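Local coordinates for cell wall surface anchor family protein (Streptococcus agalactiae serogroup V, PDB 3PF2) that forms, as the major pilin, the shaft of a bacterial surface pilus, here seen as a calcium-binding C-terminal fragment with Ig-like domains, at residues D5-D10 with F154-D159; D10-K15 with F32-I37; D51-G56 with N89-T94; G63-G68 with A130-P135. All coordinates share one frame; numbering follows the deposited sequence.

Contact 1 of 4, residues D5-D10 with F154-D159. With CA (calcium ion), chain B; CA (calcium ion), chain C.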
# COMPACT_ATOMS: atom_id res chain seq x y z
N ASP A 5 -27.92 -14.12 9.61
CA ASP A 5 -26.59 -14.39 10.15
C ASP A 5 -25.58 -14.56 9.01
O ASP A 5 -24.44 -14.99 9.25
CB ASP A 5 -26.61 -15.67 11.01
CG ASP A 5 -27.18 -16.87 10.25
OD1 ASP A 5 -27.29 -16.80 9.00
OD2 ASP A 5 -27.52 -17.89 10.90
N GLU A 6 -26.01 -14.27 7.78
CA GLU A 6 -25.17 -14.47 6.60
C GLU A 6 -23.99 -13.48 6.64
O GLU A 6 -24.08 -12.45 7.29
CB GLU A 6 -26.01 -14.33 5.33
CG GLU A 6 -26.96 -15.53 5.11
CD GLU A 6 -28.00 -15.30 4.03
OE1 GLU A 6 -27.67 -14.71 2.98
OE2 GLU A 6 -29.17 -15.71 4.23
N PRO A 7 -22.88 -13.81 5.95
CA PRO A 7 -21.65 -13.01 6.15
C PRO A 7 -21.71 -11.52 5.76
O PRO A 7 -22.21 -11.17 4.69
CB PRO A 7 -20.62 -13.72 5.26
CG PRO A 7 -21.13 -15.13 5.13
CD PRO A 7 -22.63 -14.98 5.08
N LYS A 8 -21.21 -10.68 6.66
CA LYS A 8 -20.94 -9.27 6.35
C LYS A 8 -19.43 -9.21 6.16
O LYS A 8 -18.68 -9.90 6.86
CB LYS A 8 -21.35 -8.39 7.52
CG LYS A 8 -22.84 -8.11 7.62
CD LYS A 8 -23.56 -9.30 8.21
CE LYS A 8 -25.04 -9.06 8.27
NZ LYS A 8 -25.71 -10.39 8.42
N THR A 9 -18.98 -8.36 5.25
CA THR A 9 -17.56 -8.28 4.93
C THR A 9 -17.03 -6.86 5.04
O THR A 9 -17.78 -5.91 4.93
CB THR A 9 -17.27 -8.83 3.51
OG1 THR A 9 -18.21 -8.29 2.57
CG2 THR A 9 -17.38 -10.36 3.50
N ASP A 10 -15.73 -6.74 5.30
CA ASP A 10 -15.07 -5.44 5.33
C ASP A 10 -13.61 -5.68 5.00
O ASP A 10 -13.11 -6.80 5.12
CB ASP A 10 -15.18 -4.81 6.72
CG ASP A 10 -14.42 -3.49 6.84
OD1 ASP A 10 -14.46 -2.69 5.90
OD2 ASP A 10 -13.81 -3.23 7.88
N PHE A 154 -12.81 -6.87 -1.84
CA PHE A 154 -12.89 -8.25 -2.27
C PHE A 154 -14.34 -8.65 -2.30
O PHE A 154 -15.20 -7.92 -1.79
CB PHE A 154 -12.11 -9.17 -1.32
CG PHE A 154 -12.67 -9.25 0.06
CD1 PHE A 154 -13.52 -10.29 0.43
CD2 PHE A 154 -12.34 -8.29 1.01
CE1 PHE A 154 -14.04 -10.37 1.74
CE2 PHE A 154 -12.85 -8.35 2.31
CZ PHE A 154 -13.70 -9.40 2.68
N GLU A 155 -14.63 -9.82 -2.86
CA GLU A 155 -15.99 -10.33 -2.85
C GLU A 155 -15.98 -11.72 -2.26
O GLU A 155 -15.13 -12.53 -2.61
CB GLU A 155 -16.59 -10.39 -4.24
CG GLU A 155 -18.01 -10.95 -4.22
CD GLU A 155 -18.72 -10.76 -5.52
OE1 GLU A 155 -19.32 -9.67 -5.69
OE2 GLU A 155 -18.71 -11.70 -6.36
N LEU A 156 -16.91 -11.97 -1.35
CA LEU A 156 -17.15 -13.32 -0.85
C LEU A 156 -18.35 -13.89 -1.59
O LEU A 156 -19.37 -13.23 -1.72
CB LEU A 156 -17.43 -13.28 0.65
CG LEU A 156 -18.00 -14.55 1.30
CD1 LEU A 156 -16.99 -15.70 1.23
CD2 LEU A 156 -18.41 -14.29 2.74
N GLN A 157 -18.20 -15.11 -2.12
CA GLN A 157 -19.34 -15.86 -2.65
C GLN A 157 -19.57 -16.97 -1.65
O GLN A 157 -18.69 -17.80 -1.43
CB GLN A 157 -19.02 -16.45 -4.04
CG GLN A 157 -19.07 -15.45 -5.20
CD GLN A 157 -20.49 -15.03 -5.59
OE1 GLN A 157 -21.42 -15.84 -5.53
NE2 GLN A 157 -20.65 -13.78 -6.00
N TYR A 158 -20.72 -16.96 -1.01
CA TYR A 158 -21.02 -17.96 0.01
C TYR A 158 -22.31 -18.70 -0.33
O TYR A 158 -23.24 -18.12 -0.90
CB TYR A 158 -21.13 -17.31 1.39
CG TYR A 158 -22.31 -16.38 1.55
CD1 TYR A 158 -23.55 -16.86 2.00
CD2 TYR A 158 -22.19 -15.01 1.24
CE1 TYR A 158 -24.65 -16.01 2.14
CE2 TYR A 158 -23.29 -14.15 1.39
CZ TYR A 158 -24.50 -14.66 1.84
OH TYR A 158 -25.57 -13.84 1.99
N ASP A 159 -22.35 -19.99 0.00
CA ASP A 159 -23.55 -20.80 -0.18
C ASP A 159 -23.94 -21.33 1.19
O ASP A 159 -23.31 -22.27 1.71
CB ASP A 159 -23.31 -21.94 -1.19
CG ASP A 159 -24.57 -22.75 -1.50
OD1 ASP A 159 -25.48 -22.78 -0.67
OD2 ASP A 159 -24.62 -23.37 -2.58
CA CA B . -12.56 -1.32 6.85
CA CA C . -26.74 -24.51 -1.66
O HOH W 1 -24.47 -11.60 3.42
O HOH W 2 -13.44 0.08 5.16
O HOH W 3 -13.60 -0.06 8.59
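The Y158 ring receives P7 on one face and E6 at its edge: P7 CD stands 3.5 Å from the ring centroid, only 3° off the ring normal, in a CH-pi contact, while E6 OE1 lies near the ring plane. The tyrosine OH donates to that oxygen in a very short hydrogen bond, Y158 OH to E6 OE1 2.5 Å, with the carboxylate turned 60° from the ring. K169 makes a salt bridge to the same oxygen, and a water donates to both Y158 OH (2.9 Å) and P7 O. The F154 ring meets the other end of the segment with its rim, CE2 lying 3.2 Å from D10 O, and T9 CB approaches CZ of the same ring obliquely. Between the two aromatics, L156 CD2 presses tightly on P7 CB at 3.4 Å. D10 and D159, at the ends of the two segments, each bind a different calcium ion with both carboxylate oxygens. The segments run nearly antiparallel, yet even T9 CA and L156 CA are 7.7 Å apart, and they meet through side chains. Edge strand 9-13 and the chain leading into it lie over strand 155-159 of the facing sheet, itself between 46-52 and 169-171.

Contact 2 of 4, residues D10-K15 with F32-I37. With CA (calcium ion), chain B.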
# COMPACT_ATOMS: atom_id res chain seq x y z
N ASP A 10 -15.73 -6.74 5.30
CA ASP A 10 -15.07 -5.44 5.33
C ASP A 10 -13.61 -5.68 5.00
O ASP A 10 -13.11 -6.80 5.12
CB ASP A 10 -15.18 -4.81 6.72
CG ASP A 10 -14.42 -3.49 6.84
OD1 ASP A 10 -14.46 -2.69 5.90
OD2 ASP A 10 -13.81 -3.23 7.88
N LYS A 11 -12.90 -4.61 4.62
CA LYS A 11 -11.46 -4.71 4.41
C LYS A 11 -10.81 -3.53 5.14
O LYS A 11 -11.34 -2.43 5.14
CB LYS A 11 -11.13 -4.69 2.91
CG LYS A 11 -9.69 -5.08 2.54
CD LYS A 11 -9.47 -4.99 1.03
CE LYS A 11 -8.04 -5.39 0.63
NZ LYS A 11 -7.87 -5.52 -0.85
N ASP A 12 -9.66 -3.80 5.77
CA ASP A 12 -8.85 -2.77 6.42
C ASP A 12 -7.44 -2.80 5.83
O ASP A 12 -7.10 -3.67 5.03
CB ASP A 12 -8.72 -3.05 7.92
CG ASP A 12 -10.04 -2.92 8.67
OD1 ASP A 12 -11.03 -2.38 8.10
OD2 ASP A 12 -10.08 -3.36 9.84
N VAL A 13 -6.63 -1.81 6.21
CA VAL A 13 -5.23 -1.78 5.85
C VAL A 13 -4.41 -1.39 7.06
O VAL A 13 -4.88 -0.64 7.93
CB VAL A 13 -4.96 -0.81 4.68
CG1 VAL A 13 -5.16 0.66 5.12
CG2 VAL A 13 -3.59 -1.06 4.06
N LYS A 14 -3.17 -1.90 7.08
CA LYS A 14 -2.14 -1.61 8.10
C LYS A 14 -2.35 -2.39 9.39
O LYS A 14 -1.45 -3.10 9.84
CB LYS A 14 -1.94 -0.09 8.34
CG LYS A 14 -0.69 0.29 9.21
CD LYS A 14 -0.38 1.79 9.08
CE LYS A 14 0.85 2.16 9.86
NZ LYS A 14 1.19 3.61 9.66
N LYS A 15 -3.53 -2.23 9.99
CA LYS A 15 -3.92 -3.00 11.15
C LYS A 15 -5.44 -3.05 11.21
O LYS A 15 -6.13 -2.27 10.53
CB LYS A 15 -3.39 -2.35 12.43
CG LYS A 15 -4.01 -0.98 12.72
CD LYS A 15 -3.21 -0.19 13.75
CE LYS A 15 -3.96 1.05 14.19
NZ LYS A 15 -3.03 1.96 14.97
N PHE A 32 -6.29 -6.41 5.40
CA PHE A 32 -7.02 -7.41 6.20
C PHE A 32 -8.40 -7.65 5.59
O PHE A 32 -9.22 -6.74 5.57
CB PHE A 32 -7.16 -6.95 7.65
CG PHE A 32 -5.84 -6.82 8.35
CD1 PHE A 32 -5.35 -7.85 9.14
CD2 PHE A 32 -5.07 -5.67 8.19
CE1 PHE A 32 -4.08 -7.73 9.77
CE2 PHE A 32 -3.82 -5.54 8.80
CZ PHE A 32 -3.33 -6.57 9.61
N LEU A 33 -8.61 -8.85 5.06
CA LEU A 33 -9.92 -9.23 4.53
C LEU A 33 -10.70 -9.80 5.69
O LEU A 33 -10.23 -10.71 6.38
CB LEU A 33 -9.77 -10.29 3.43
CG LEU A 33 -9.26 -9.94 2.01
CD1 LEU A 33 -8.28 -8.78 1.95
CD2 LEU A 33 -8.77 -11.16 1.23
N LYS A 34 -11.90 -9.28 5.92
CA LYS A 34 -12.62 -9.58 7.14
C LYS A 34 -14.02 -10.05 6.80
O LYS A 34 -14.68 -9.45 5.98
CB LYS A 34 -12.73 -8.34 8.03
CG LYS A 34 -11.38 -7.69 8.37
CD LYS A 34 -11.54 -6.17 8.62
CE LYS A 34 -12.38 -5.86 9.88
NZ LYS A 34 -12.54 -4.39 10.10
N SER A 35 -14.49 -11.11 7.47
CA SER A 35 -15.87 -11.55 7.31
C SER A 35 -16.43 -11.99 8.64
O SER A 35 -15.74 -12.62 9.42
CB SER A 35 -15.94 -12.76 6.37
OG SER A 35 -17.30 -13.14 6.17
N THR A 36 -17.69 -11.68 8.88
CA THR A 36 -18.39 -12.35 9.97
C THR A 36 -18.60 -13.83 9.61
O THR A 36 -18.63 -14.20 8.43
CB THR A 36 -19.74 -11.68 10.32
OG1 THR A 36 -20.63 -11.76 9.20
CG2 THR A 36 -19.54 -10.23 10.68
N ILE A 37 -18.72 -14.66 10.63
CA ILE A 37 -18.92 -16.10 10.45
C ILE A 37 -20.18 -16.49 11.23
O ILE A 37 -20.31 -16.15 12.39
CB ILE A 37 -17.69 -16.91 10.96
CG1 ILE A 37 -16.44 -16.62 10.14
CG2 ILE A 37 -18.00 -18.40 10.99
CD1 ILE A 37 -16.52 -16.95 8.63
CA CA B . -12.56 -1.32 6.85
O HOH W 2 -13.44 0.08 5.16
O HOH W 3 -13.60 -0.06 8.59
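F32 lays the rim of its ring against the turn after strand 10-13, CE2 lying 3.5 Å from K14 C near the ring plane, while K15 CA approaches obliquely. Behind it the strands pair antiparallel, D10 with K34 and D12 with F32 as hydrogen-bonded pairs flanking the non-hydrogen-bonded pair K11-L33. K34 shares a face with both aspartates. A bend at chi3 (66°) turns CE toward them, and NZ beyond it lies 2.7 Å from D12 OD2, above the carboxylate plane, and 2.8 Å from D10 OD2, on its anti lone pair; L119 O is a third acceptor. The calcium ion takes both carboxylate oxygens of D10, K11 O at 2.4 Å, D12 OD1 at 2.2 Å, two waters and D19. Extended K11 runs beside L33, its CE 3.6 Å from L33 CD1, and its NZ is covalently linked to N152 and hydrogen-bonded to D51. One short strand thus binds calcium along its outer edge and sends K11, from the face opposite D12, into an intramolecular isopeptide bond. D10 OD2 is held by metal and ammonium together, and the K34 charge would partly offset the acidic cluster and fix its oxygens around the ion.

Contact 3 of 4, residues D51-G56 with N89-T94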
# COMPACT_ATOMS: atom_id res chain seq x y z
N ASP A 51 -10.20 -11.39 -4.64
CA ASP A 51 -9.69 -10.03 -4.50
C ASP A 51 -8.86 -9.70 -5.73
O ASP A 51 -7.77 -10.25 -5.93
CB ASP A 51 -8.85 -9.94 -3.22
CG ASP A 51 -8.44 -8.52 -2.87
OD1 ASP A 51 -8.23 -7.70 -3.78
OD2 ASP A 51 -8.30 -8.26 -1.65
N LYS A 52 -9.40 -8.81 -6.58
CA LYS A 52 -8.69 -8.34 -7.75
C LYS A 52 -7.87 -7.11 -7.34
O LYS A 52 -8.43 -6.05 -7.08
CB LYS A 52 -9.65 -8.01 -8.90
CG LYS A 52 -8.94 -7.57 -10.18
CD LYS A 52 -9.89 -7.43 -11.36
CE LYS A 52 -9.32 -6.51 -12.44
NZ LYS A 52 -7.92 -6.82 -12.83
N PHE A 53 -6.56 -7.28 -7.22
CA PHE A 53 -5.72 -6.16 -6.78
C PHE A 53 -5.50 -5.14 -7.89
O PHE A 53 -5.26 -5.50 -9.04
CB PHE A 53 -4.40 -6.67 -6.19
CG PHE A 53 -4.56 -7.31 -4.85
CD1 PHE A 53 -4.67 -6.52 -3.70
CD2 PHE A 53 -4.66 -8.70 -4.73
CE1 PHE A 53 -4.84 -7.11 -2.44
CE2 PHE A 53 -4.83 -9.29 -3.48
CZ PHE A 53 -4.92 -8.50 -2.33
N ALA A 54 -5.61 -3.85 -7.54
CA ALA A 54 -5.33 -2.74 -8.46
C ALA A 54 -3.94 -2.89 -9.08
O ALA A 54 -3.04 -3.48 -8.48
CB ALA A 54 -5.42 -1.41 -7.72
N ASP A 55 -3.79 -2.36 -10.30
CA ASP A 55 -2.51 -2.39 -11.02
C ASP A 55 -1.34 -1.95 -10.15
O ASP A 55 -0.25 -2.52 -10.24
CB ASP A 55 -2.58 -1.46 -12.24
CG ASP A 55 -3.54 -1.96 -13.31
OD1 ASP A 55 -4.07 -3.09 -13.17
OD2 ASP A 55 -3.78 -1.22 -14.29
N GLY A 56 -1.57 -0.93 -9.34
CA GLY A 56 -0.53 -0.29 -8.54
C GLY A 56 -0.20 -1.03 -7.25
O GLY A 56 0.58 -0.53 -6.44
N ASN A 89 -4.07 -10.20 -11.85
CA ASN A 89 -3.69 -9.78 -10.49
C ASN A 89 -4.73 -10.17 -9.42
O ASN A 89 -4.96 -9.42 -8.47
CB ASN A 89 -3.41 -8.26 -10.45
CG ASN A 89 -2.33 -7.89 -9.46
OD1 ASN A 89 -1.44 -8.69 -9.18
ND2 ASN A 89 -2.38 -6.66 -8.95
N THR A 90 -5.33 -11.34 -9.59
CA THR A 90 -6.46 -11.75 -8.77
C THR A 90 -6.11 -12.87 -7.80
O THR A 90 -5.64 -13.94 -8.21
CB THR A 90 -7.68 -12.17 -9.66
OG1 THR A 90 -8.11 -11.04 -10.43
CG2 THR A 90 -8.84 -12.66 -8.83
N LEU A 91 -6.35 -12.60 -6.52
CA LEU A 91 -6.24 -13.59 -5.45
C LEU A 91 -7.58 -14.29 -5.23
O LEU A 91 -8.63 -13.64 -5.14
CB LEU A 91 -5.78 -12.90 -4.16
CG LEU A 91 -5.76 -13.70 -2.85
CD1 LEU A 91 -4.73 -14.85 -2.92
CD2 LEU A 91 -5.46 -12.77 -1.67
N LYS A 92 -7.55 -15.61 -5.13
CA LYS A 92 -8.74 -16.35 -4.72
C LYS A 92 -8.39 -17.26 -3.56
O LYS A 92 -7.41 -17.99 -3.64
CB LYS A 92 -9.29 -17.17 -5.88
CG LYS A 92 -10.65 -17.79 -5.60
CD LYS A 92 -10.98 -18.84 -6.66
CE LYS A 92 -11.33 -18.23 -8.00
NZ LYS A 92 -11.45 -19.34 -9.01
N ILE A 93 -9.17 -17.18 -2.49
CA ILE A 93 -9.00 -18.04 -1.32
C ILE A 93 -10.27 -18.88 -1.14
O ILE A 93 -11.35 -18.35 -0.91
CB ILE A 93 -8.69 -17.25 -0.03
CG1 ILE A 93 -7.38 -16.47 -0.20
CG2 ILE A 93 -8.64 -18.19 1.20
CD1 ILE A 93 -7.14 -15.46 0.87
N THR A 94 -10.11 -20.19 -1.25
CA THR A 94 -11.24 -21.11 -1.24
C THR A 94 -11.22 -21.93 0.04
O THR A 94 -10.27 -22.69 0.29
CB THR A 94 -11.20 -22.05 -2.47
OG1 THR A 94 -11.11 -21.26 -3.67
CG2 THR A 94 -12.44 -22.94 -2.53
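N89, the residue most buried by this contact, holds F53 through both its backbone N-H and its carbonyl. The N89 carbonyl accepts the F53 N-H, with F53 N to N89 O 2.9 Å, and its side chain returns the bond, ND2 lying 3.1 Å from F53 O. The second bond differs in direction: ND2 stands well above the carbonyl plane of F53, 66° out of it. ND2 also donates to L57 O, and it sits 3.4 Å from F53 CB, so the amide is held against the start of the phenylalanine side chain as well as its backbone. With positive phi, N89 lies just ahead of strand 90-95, where pairing with strand 46-52 begins. F53 and L91 then lie side by side and point the same way, F53 CE2 being 3.8 Å from L91 CB, with L91 CD2 and N89 O both at the ring edge. One face of the ring is occupied by D51 OD1, 3.5 Å above the plane and over its centre. L91 takes part in the ladder through its backbone, paired with D51 as an antiparallel hydrogen-bonded pair, D51 N to L91 O being 2.8 Å. On the other face of the sheet K52 CG packs against T90 OG1, which bonds back to N87 O, while K52 NZ reaches Q88 O. The other oxygen of D51, OD2, accepts a bond from K11 NZ, the nitrogen linked to N152. Ladder and ring together therefore position an acidic side chain beside the isopeptide bond, consistent with the acid that accompanies such Lys-Asn links in related pilins.

Contact 4 of 4, residues G63-G68 with A130-P135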
# COMPACT_ATOMS: atom_id res chain seq x y z
N GLY A 63 -1.04 -14.28 4.97
CA GLY A 63 -0.51 -14.52 6.30
C GLY A 63 -1.30 -15.56 7.07
O GLY A 63 -1.87 -16.49 6.49
N LYS A 64 -1.34 -15.40 8.39
CA LYS A 64 -1.98 -16.39 9.24
C LYS A 64 -3.48 -16.09 9.35
O LYS A 64 -3.87 -15.07 9.91
CB LYS A 64 -1.31 -16.40 10.61
CG LYS A 64 -1.45 -17.71 11.35
CD LYS A 64 -0.51 -17.82 12.56
CE LYS A 64 -0.96 -16.93 13.71
NZ LYS A 64 -0.16 -17.16 14.94
N ILE A 65 -4.31 -17.00 8.84
CA ILE A 65 -5.77 -16.83 8.86
C ILE A 65 -6.34 -17.24 10.22
O ILE A 65 -6.06 -18.35 10.70
CB ILE A 65 -6.45 -17.58 7.69
CG1 ILE A 65 -5.93 -17.03 6.36
CG2 ILE A 65 -7.99 -17.48 7.77
CD1 ILE A 65 -6.61 -17.58 5.12
N LYS A 66 -7.13 -16.35 10.83
CA LYS A 66 -7.62 -16.50 12.20
C LYS A 66 -9.12 -16.37 12.30
O LYS A 66 -9.72 -15.56 11.59
CB LYS A 66 -7.02 -15.42 13.13
CG LYS A 66 -5.52 -15.28 13.12
CD LYS A 66 -4.82 -16.47 13.75
CE LYS A 66 -5.23 -16.68 15.21
NZ LYS A 66 -4.68 -15.67 16.15
N ILE A 67 -9.71 -17.17 13.17
CA ILE A 67 -11.04 -16.90 13.71
C ILE A 67 -10.91 -16.84 15.22
O ILE A 67 -10.55 -17.83 15.87
CB ILE A 67 -12.10 -17.96 13.30
CG1 ILE A 67 -12.23 -18.02 11.78
CG2 ILE A 67 -13.43 -17.61 13.94
CD1 ILE A 67 -13.02 -19.23 11.27
N GLY A 68 -11.18 -15.66 15.79
CA GLY A 68 -10.92 -15.41 17.21
C GLY A 68 -9.46 -15.76 17.45
O GLY A 68 -8.60 -15.39 16.65
N ALA A 130 -15.30 -12.64 17.82
CA ALA A 130 -14.57 -13.37 16.78
C ALA A 130 -15.12 -13.17 15.39
O ALA A 130 -16.34 -13.08 15.20
CB ALA A 130 -14.55 -14.87 17.09
N PHE A 131 -14.22 -13.13 14.41
CA PHE A 131 -14.57 -13.06 13.00
C PHE A 131 -13.44 -13.66 12.17
O PHE A 131 -12.37 -13.97 12.71
CB PHE A 131 -14.87 -11.60 12.60
CG PHE A 131 -13.68 -10.69 12.69
CD1 PHE A 131 -12.87 -10.47 11.57
CD2 PHE A 131 -13.37 -10.04 13.90
CE1 PHE A 131 -11.74 -9.63 11.65
CE2 PHE A 131 -12.24 -9.20 13.97
CZ PHE A 131 -11.44 -9.00 12.84
N LEU A 132 -13.67 -13.85 10.87
CA LEU A 132 -12.66 -14.38 9.97
C LEU A 132 -11.74 -13.25 9.50
O LEU A 132 -12.20 -12.27 8.93
CB LEU A 132 -13.27 -15.10 8.76
CG LEU A 132 -12.29 -15.64 7.71
CD1 LEU A 132 -11.51 -16.82 8.28
CD2 LEU A 132 -12.99 -16.05 6.41
N GLU A 133 -10.45 -13.43 9.77
CA GLU A 133 -9.44 -12.42 9.47
C GLU A 133 -8.39 -13.01 8.55
O GLU A 133 -7.77 -14.02 8.88
CB GLU A 133 -8.82 -11.91 10.77
CG GLU A 133 -7.59 -11.03 10.60
CD GLU A 133 -6.89 -10.75 11.92
OE1 GLU A 133 -7.39 -11.13 13.01
OE2 GLU A 133 -5.81 -10.11 11.88
N ILE A 134 -8.20 -12.38 7.40
CA ILE A 134 -7.22 -12.83 6.40
C ILE A 134 -6.23 -11.71 6.11
O ILE A 134 -6.55 -10.77 5.37
CB ILE A 134 -7.89 -13.27 5.07
CG1 ILE A 134 -9.00 -14.30 5.31
CG2 ILE A 134 -6.82 -13.79 4.07
CD1 ILE A 134 -9.75 -14.66 4.05
N PRO A 135 -5.02 -11.80 6.69
CA PRO A 135 -4.00 -10.80 6.36
C PRO A 135 -3.34 -11.10 5.02
O PRO A 135 -2.98 -12.25 4.75
CB PRO A 135 -2.98 -10.94 7.51
CG PRO A 135 -3.34 -12.17 8.27
CD PRO A 135 -4.52 -12.84 7.59
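With CG anti to the backbone N (chi1 177°), L132 reaches toward 63-68 and its CD1 wedges between two isoleucines, 3.6 Å from I65 CG2 and 3.8 Å from I67 CG1, crossing each obliquely. I65 also runs alongside I134, pointing the same way, with CD1 of I65 3.9 Å from CG2 of I134. This apolar face looks into the core of the Ig-like domain, where I93 and F95 of strand 90-95, in the opposing sheet, meet I134 and F95 also touches L132. Within their own antiparallel sheet, strand 132-140 lies between 57-67 and 29-35, so the contact joins two interior strands. K66 and E133 form a regular hydrogen-bonded pair, in which E133 N meets K66 O at 2.9 Å. Beyond it I67 CA approaches F131 O at 3.4 Å as a CA-H...O contact, and A130 CB packs on G68 CA. At the other end P135, having no N-H to give, sets its ring CD 3.3 Å from K64 O, and its carbonyl accepts a nearly straight bond from G63 N at 2.8 Å. On the more exposed face, K66 and E133 start out together but do not join: the lysine end turns away, and E133 OE1 instead accepts from N125 ND2.

All four contacts lie in the domain that precedes the prealbumin-like one, and trace its two facing sheets. Contacts 2 and 4, centres about 8 Å apart, are successive pairings in one sheet, with strand 29-35 bonded to 132-140 between them. Contact 3 belongs to the opposing sheet, and contact 1 spans the two. Along the chain contact 1 encloses the rest; contact 2 closes before 3 opens, whereas the segments of 3 and 4 alternate, centres about 18 Å apart. K11 and D51 meet between contacts 2 and 3, beside the K11-N152 isopeptide bond, which joins strand 9-13 to the loop leading into 155-159 of the facing sheet, as suits a pilus subunit that probably bears tension.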